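Local coordinates for papain-like protease (Human betacoronavirus 2c EMC/2012, PDB 4RNA), which is a viral cysteine protease that probably cleaves the coronavirus replicase polyprotein and, like related enzymes, may remove ubiquitin and ubiquitin-like modifiers, at residues 176-181 with 205-210; 186-192 with 234-240. All blocks are in the same frame, centred on the assembly; numbering follows the deposited sequence.

Contact 1. Residues 176-181 with 205-210; sequences LAKAEL and GLKACC
The end of helix 168-176 leaves through a type I turn from L176 to A179, closed by A179 N to L176 O at 3.0 Å, and runs into the short strand 179-181. In the other segment, G205, with a positive phi (62°) that suits a residue without a side chain, leads from strand 197-204 into a single 3-10 turn, 206-208, held by C209 N to L206 O at 2.9 Å. The two segments come nearest at L181 and G205, with CA atoms 5.6 Å apart. L206, an m,t rotamer, is the bump: its CD1 fills the shallow hollow between the closing end of the turn and the start of strand 179-181, 3.5 Å from L176 O, 3.2 Å from A179 O and 3.6 Å from A179 CB. L181 (t,p) answers from the strand, setting CD1 3.8 Å from L206 CD2 while CD2 lies over the bend of the 3-10 turn, 3.9 Å from G205 C and 4.0 Å from C209 SG. Deeper in, L176 CD1 meets C210 SG at 4.1 Å, and W245 and L247 of strand 245-250 help line this side. One water spans the gap, accepting from L206 N at 3.1 Å and weakly from L181 N at 3.4 Å. Here the helical part of the papain-like fold meets the loop leading into the palm sheet. Leucine methyls pack against thiols, A179 CB and backbone atoms, burying 316 Å², so shape fit and van der Waals packing dominate.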
loop_
_atom_site.group_PDB
_atom_site.type_symbol
_atom_site.label_atom_id
_atom_site.label_comp_id
_atom_site.label_asym_id
_atom_site.label_seq_id
_atom_site.Cartn_x
_atom_site.Cartn_y
_atom_site.Cartn_z
ATOM N N LEU A 176 -0.022 -6.048 -10.785
ATOM C CA LEU A 176 0.741 -6.298 -11.971
ATOM C C LEU A 176 2.157 -5.818 -11.784
ATOM O O LEU A 176 3.112 -6.368 -12.410
ATOM C CB LEU A 176 0.100 -5.619 -13.166
ATOM C CG LEU A 176 -1.163 -6.333 -13.674
ATOM C CD1 LEU A 176 -1.890 -5.479 -14.734
ATOM C CD2 LEU A 176 -0.817 -7.692 -14.214
ATOM N N ALA A 177 2.365 -4.860 -10.882
ATOM C CA ALA A 177 3.818 -4.546 -10.527
ATOM C C ALA A 177 4.587 -5.762 -9.956
ATOM O O ALA A 177 5.817 -5.777 -9.986
ATOM C CB ALA A 177 3.938 -3.356 -9.583
ATOM N N LYS A 178 3.882 -6.789 -9.480
ATOM C CA LYS A 178 4.494 -8.009 -8.963
ATOM C C LYS A 178 4.624 -9.117 -9.987
ATOM O O LYS A 178 4.939 -10.275 -9.625
ATOM C CB LYS A 178 3.659 -8.558 -7.787
ATOM C CG LYS A 178 3.330 -7.549 -6.667
ATOM C CD LYS A 178 4.548 -6.735 -6.354
ATOM C CE LYS A 178 4.662 -6.460 -4.853
ATOM N NZ LYS A 178 3.573 -5.549 -4.408
ATOM N N ALA A 179 4.304 -8.817 -11.258
ATOM C CA ALA A 179 4.224 -9.870 -12.262
ATOM C C ALA A 179 5.292 -9.623 -13.304
ATOM O O ALA A 179 5.881 -8.542 -13.357
ATOM C CB ALA A 179 2.833 -9.920 -12.915
ATOM N N GLU A 180 5.531 -10.605 -14.143
ATOM C CA GLU A 180 6.382 -10.358 -15.288
ATOM C C GLU A 180 5.796 -11.103 -16.497
ATOM O O GLU A 180 5.026 -12.081 -16.378
ATOM C CB GLU A 180 7.817 -10.807 -15.022
ATOM C CG GLU A 180 7.993 -12.315 -15.210
ATOM C CD GLU A 180 9.335 -12.851 -14.716
ATOM O OE1 GLU A 180 9.314 -13.973 -14.159
ATOM O OE2 GLU A 180 10.395 -12.167 -14.869
ATOM N N LEU A 181 6.144 -10.597 -17.660
ATOM C CA LEU A 181 5.603 -11.113 -18.892
ATOM C C LEU A 181 6.468 -12.300 -19.296
ATOM O O LEU A 181 7.687 -12.237 -19.148
ATOM C CB LEU A 181 5.741 -10.006 -19.944
ATOM C CG LEU A 181 4.735 -10.104 -21.078
ATOM C CD1 LEU A 181 3.310 -10.003 -20.522
ATOM C CD2 LEU A 181 5.048 -8.962 -22.051
ATOM N N GLY A 205 8.469 -5.384 -21.609
ATOM C CA GLY A 205 7.733 -6.268 -20.701
ATOM C C GLY A 205 6.362 -5.756 -20.347
ATOM O O GLY A 205 5.647 -5.114 -21.168
ATOM N N LEU A 206 5.973 -6.028 -19.108
ATOM C CA LEU A 206 4.684 -5.579 -18.624
ATOM C C LEU A 206 4.461 -4.100 -18.733
ATOM O O LEU A 206 3.337 -3.684 -18.942
ATOM C CB LEU A 206 4.490 -5.986 -17.155
ATOM C CG LEU A 206 3.965 -7.390 -17.016
ATOM C CD1 LEU A 206 3.762 -7.672 -15.539
ATOM C CD2 LEU A 206 2.653 -7.505 -17.743
ATOM N N LYS A 207 5.513 -3.304 -18.534
ATOM C CA LYS A 207 5.431 -1.846 -18.671
ATOM C C LYS A 207 4.926 -1.372 -20.028
ATOM O O LYS A 207 4.204 -0.361 -20.098
ATOM C CB LYS A 207 6.764 -1.154 -18.332
ATOM C CG LYS A 207 7.129 -1.322 -16.857
ATOM C CD LYS A 207 8.177 -0.320 -16.380
ATOM C CE LYS A 207 9.585 -0.619 -16.913
ATOM N NZ LYS A 207 10.300 -1.774 -16.275
ATOM N N ALA A 208 5.292 -2.100 -21.090
ATOM C CA ALA A 208 4.768 -1.875 -22.443
ATOM C C ALA A 208 3.260 -2.255 -22.610
ATOM O O ALA A 208 2.684 -1.962 -23.626
ATOM C CB ALA A 208 5.632 -2.618 -23.485
ATOM N N CYS A 209 2.627 -2.856 -21.590
ATOM C CA CYS A 209 1.312 -3.416 -21.788
ATOM C C CYS A 209 0.282 -2.718 -20.992
ATOM O O CYS A 209 -0.841 -3.195 -21.036
ATOM C CB CYS A 209 1.188 -4.912 -21.432
ATOM S SG CYS A 209 2.388 -6.020 -22.207
ATOM N N CYS A 210 0.682 -1.727 -20.197
ATOM C CA CYS A 210 -0.299 -0.980 -19.334
ATOM C C CYS A 210 -0.092 0.502 -19.571
ATOM O O CYS A 210 1.069 0.966 -19.676
ATOM C CB CYS A 210 -0.052 -1.258 -17.829
ATOM S SG CYS A 210 -0.076 -3.025 -17.492
HETATM O O HOH W 1 8.020 -7.806 -17.558
#

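Contact 2. Residues 186-192 with 234-240; sequences RMVWREW and RHRQLVE
The W189 indole is the apolar centre, between two residues of the partner strand: L238 CB lies over one face, 4.0 Å from the six-membered-ring centroid, and the R236 guanidinium lies flat on the opposite face, centres 4.4 Å apart and planes at 10°, an off-centre cation-pi stack. W189 (m, chi2 93°) thus lays its indole across the partner strand; M187 CG adds packing 3.6 Å from L238 CD1. On the other face of the sheet, V188 CG1 touches V239 CG2 at 3.9 Å, and W192 (p) spreads its ring over H235 CB, 3.4 Å from the six-membered-ring centroid.

Strands 186-192 and 234-240 run antiparallel, their axes 4.6 Å apart at 145°. R190 with Q237 and W192 with H235 are hydrogen-bonded pairs, W189 with L238 and E191 with R236 non-hydrogen-bonded. R190 N to Q237 O is 2.9 Å and Q237 N to R190 O 2.8 Å; W192 N to H235 O is 3.0 Å and H235 N to W192 O 2.8 Å. A classic bulge sets V239 and E240 against V188, whose O accepts V239 N at 2.8 Å and, weakly, E240 N at 3.3 Å; V188 N to E240 O is 2.8 Å.

At the polar margin R186 NE pairs with E240 OE2 at 3.6 Å; on the W189 face buried E191 forms salt bridges, OE1 to R234 NH2 at 3.1 Å and OE2 to R236 NH1 at 2.7 Å. R234 NH1 is hydrogen-bonded to Q229 OE1, and E191 OE2 also accepts A64 N of the second subunit. In this zinc-bearing fingers sheet, backbone bonding sets the register, while R236 serves ring and carboxylate at once, tying apolar centre to charged network.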
loop_
_atom_site.group_PDB
_atom_site.type_symbol
_atom_site.label_atom_id
_atom_site.label_comp_id
_atom_site.label_asym_id
_atom_site.label_seq_id
_atom_site.Cartn_x
_atom_site.Cartn_y
_atom_site.Cartn_z
ATOM N N ARG A 186 6.974 -4.451 -26.302
ATOM C CA ARG A 186 7.780 -3.282 -26.507
ATOM C C ARG A 186 6.888 -2.117 -26.827
ATOM O O ARG A 186 5.908 -2.281 -27.548
ATOM C CB ARG A 186 8.703 -3.583 -27.654
ATOM C CG ARG A 186 9.771 -2.559 -27.908
ATOM C CD ARG A 186 10.460 -2.947 -29.198
ATOM N NE ARG A 186 11.476 -1.959 -29.485
ATOM C CZ ARG A 186 12.590 -1.792 -28.764
ATOM N NH1 ARG A 186 12.865 -2.572 -27.713
ATOM N NH2 ARG A 186 13.440 -0.831 -29.104
ATOM N N MET A 187 7.249 -0.937 -26.312
ATOM C CA MET A 187 6.468 0.276 -26.553
ATOM C C MET A 187 7.483 1.416 -26.809
ATOM O O MET A 187 8.344 1.655 -25.945
ATOM C CB MET A 187 5.595 0.547 -25.338
ATOM C CG MET A 187 4.472 1.534 -25.566
ATOM S SD MET A 187 3.664 1.888 -23.975
ATOM C CE MET A 187 5.041 2.509 -23.078
ATOM N N VAL A 188 7.428 2.058 -27.993
ATOM C CA VAL A 188 8.365 3.177 -28.285
ATOM C C VAL A 188 7.607 4.491 -28.479
ATOM O O VAL A 188 6.840 4.615 -29.414
ATOM C CB VAL A 188 9.259 2.882 -29.493
ATOM C CG1 VAL A 188 10.361 3.929 -29.609
ATOM C CG2 VAL A 188 9.864 1.485 -29.391
ATOM N N TRP A 189 7.837 5.444 -27.566
ATOM C CA TRP A 189 7.384 6.822 -27.661
ATOM C C TRP A 189 8.450 7.669 -28.290
ATOM O O TRP A 189 9.640 7.509 -28.012
ATOM C CB TRP A 189 7.048 7.391 -26.275
ATOM C CG TRP A 189 5.862 6.706 -25.664
ATOM C CD1 TRP A 189 5.875 5.619 -24.812
ATOM C CD2 TRP A 189 4.438 7.033 -25.864
ATOM N NE1 TRP A 189 4.595 5.243 -24.483
ATOM C CE2 TRP A 189 3.687 6.068 -25.060
ATOM C CE3 TRP A 189 3.740 7.999 -26.599
ATOM C CZ2 TRP A 189 2.296 6.081 -24.994
ATOM C CZ3 TRP A 189 2.332 7.991 -26.540
ATOM C CH2 TRP A 189 1.638 7.035 -25.759
ATOM N N ARG A 190 8.039 8.539 -29.195
ATOM C CA ARG A 190 8.983 9.494 -29.751
ATOM C C ARG A 190 8.479 10.878 -29.378
ATOM O O ARG A 190 7.236 11.209 -29.482
ATOM C CB ARG A 190 9.170 9.312 -31.264
ATOM C CG ARG A 190 10.130 10.325 -31.917
ATOM C CD ARG A 190 10.428 9.903 -33.363
ATOM N NE ARG A 190 11.252 8.702 -33.366
ATOM C CZ ARG A 190 11.331 7.830 -34.362
ATOM N NH1 ARG A 190 10.615 8.010 -35.465
ATOM N NH2 ARG A 190 12.122 6.766 -34.241
ATOM N N GLU A 191 9.439 11.673 -28.903
ATOM C CA GLU A 191 9.210 13.082 -28.620
ATOM C C GLU A 191 10.109 13.891 -29.595
ATOM O O GLU A 191 11.314 13.612 -29.734
ATOM C CB GLU A 191 9.544 13.367 -27.151
ATOM C CG GLU A 191 8.515 12.761 -26.221
ATOM C CD GLU A 191 8.659 13.154 -24.744
ATOM O OE1 GLU A 191 9.636 13.847 -24.370
ATOM O OE2 GLU A 191 7.760 12.757 -23.946
ATOM N N TRP A 192 9.534 14.873 -30.286
ATOM C CA TRP A 192 10.389 15.640 -31.215
ATOM C C TRP A 192 9.983 17.067 -31.420
ATOM O O TRP A 192 8.810 17.467 -31.219
ATOM C CB TRP A 192 10.575 14.910 -32.560
ATOM C CG TRP A 192 9.374 15.056 -33.436
ATOM C CD1 TRP A 192 9.190 15.958 -34.504
ATOM C CD2 TRP A 192 8.096 14.331 -33.314
ATOM N NE1 TRP A 192 7.928 15.831 -35.044
ATOM C CE2 TRP A 192 7.214 14.875 -34.371
ATOM C CE3 TRP A 192 7.597 13.344 -32.445
ATOM C CZ2 TRP A 192 5.901 14.420 -34.545
ATOM C CZ3 TRP A 192 6.269 12.885 -32.614
ATOM C CH2 TRP A 192 5.454 13.370 -33.672
ATOM N N ARG A 234 6.492 21.161 -29.982
ATOM C CA ARG A 234 7.122 19.929 -29.530
ATOM C C ARG A 234 6.007 18.884 -29.649
ATOM O O ARG A 234 4.893 19.181 -29.319
ATOM C CB ARG A 234 7.398 20.099 -28.030
ATOM C CG ARG A 234 8.810 19.986 -27.630
ATOM C CD ARG A 234 8.857 19.910 -26.122
ATOM N NE ARG A 234 9.169 18.528 -25.857
ATOM C CZ ARG A 234 10.305 18.069 -25.303
ATOM N NH1 ARG A 234 11.269 18.902 -24.847
ATOM N NH2 ARG A 234 10.453 16.759 -25.122
ATOM N N HIS A 235 6.301 17.678 -30.108
ATOM C CA HIS A 235 5.264 16.642 -30.208
ATOM C C HIS A 235 5.597 15.365 -29.464
ATOM O O HIS A 235 6.754 15.034 -29.247
ATOM C CB HIS A 235 5.089 16.244 -31.677
ATOM C CG HIS A 235 4.898 17.406 -32.586
ATOM N ND1 HIS A 235 3.695 18.024 -32.720
ATOM C CD2 HIS A 235 5.800 18.102 -33.381
ATOM C CE1 HIS A 235 3.796 19.052 -33.610
ATOM N NE2 HIS A 235 5.102 19.127 -33.996
ATOM N N ARG A 236 4.598 14.606 -29.072
ATOM C CA ARG A 236 4.812 13.293 -28.452
ATOM C C ARG A 236 3.915 12.291 -29.185
ATOM O O ARG A 236 2.673 12.539 -29.295
ATOM C CB ARG A 236 4.426 13.394 -26.948
ATOM C CG ARG A 236 4.133 12.099 -26.195
ATOM C CD ARG A 236 4.179 12.329 -24.671
ATOM N NE ARG A 236 3.992 11.102 -23.882
ATOM C CZ ARG A 236 4.956 10.248 -23.554
ATOM N NH1 ARG A 236 6.230 10.473 -23.903
ATOM N NH2 ARG A 236 4.649 9.169 -22.839
ATOM N N GLN A 237 4.476 11.196 -29.641
ATOM C CA GLN A 237 3.637 10.195 -30.298
ATOM C C GLN A 237 4.144 8.794 -30.125
ATOM O O GLN A 237 5.356 8.559 -30.172
ATOM C CB GLN A 237 3.456 10.549 -31.810
ATOM C CG GLN A 237 2.550 9.625 -32.593
ATOM C CD GLN A 237 2.276 10.150 -33.995
ATOM O OE1 GLN A 237 2.261 11.374 -34.241
ATOM N NE2 GLN A 237 2.104 9.222 -34.928
ATOM N N LEU A 238 3.219 7.840 -29.935
ATOM C CA LEU A 238 3.572 6.412 -30.001
ATOM C C LEU A 238 4.010 5.931 -31.445
ATOM O O LEU A 238 3.265 6.043 -32.406
ATOM C CB LEU A 238 2.383 5.585 -29.465
ATOM C CG LEU A 238 2.615 4.067 -29.347
ATOM C CD1 LEU A 238 3.757 3.666 -28.372
ATOM C CD2 LEU A 238 1.271 3.421 -28.970
ATOM N N VAL A 239 5.246 5.456 -31.608
ATOM C CA VAL A 239 5.671 5.059 -32.945
ATOM C C VAL A 239 5.825 3.523 -33.137
ATOM O O VAL A 239 5.774 2.999 -34.278
ATOM C CB VAL A 239 6.956 5.791 -33.372
ATOM C CG1 VAL A 239 6.628 7.285 -33.602
ATOM C CG2 VAL A 239 8.051 5.591 -32.328
ATOM N N GLU A 240 5.962 2.792 -32.038
ATOM C CA GLU A 240 5.996 1.327 -32.181
ATOM C C GLU A 240 5.400 0.674 -30.945
ATOM O O GLU A 240 5.586 1.141 -29.821
ATOM C CB GLU A 240 7.421 0.837 -32.417
ATOM C CG GLU A 240 7.474 -0.532 -33.049
ATOM C CD GLU A 240 8.478 -1.423 -32.352
ATOM O OE1 GLU A 240 8.058 -2.398 -31.673
ATOM O OE2 GLU A 240 9.689 -1.127 -32.449
#

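Overall arrangement
Contacts 1 and 2 lie with centres about 19 Å apart, and their segments alternate along the chain: 176-181, 186-192, 205-210, 234-240. Strand 179-181 is followed directly by strand 186-193, which hairpins with 197-204 before the chain returns to the loop 205-210. The two contacts touch where A208 CB packs 3.6 Å from R186 C. Contact 1 sits about 11 Å from the chain centre, where the helical region meets the mixed palm sheet; contact 2, about 28 Å out, belongs to the antiparallel fingers sheet, whose tip carries zinc on C193, C196, C228 and C230. In this papain-like protease contact 1 thus joins the helical thumb to the loop entering the palm, while contact 2 pairs two strands of the fingers.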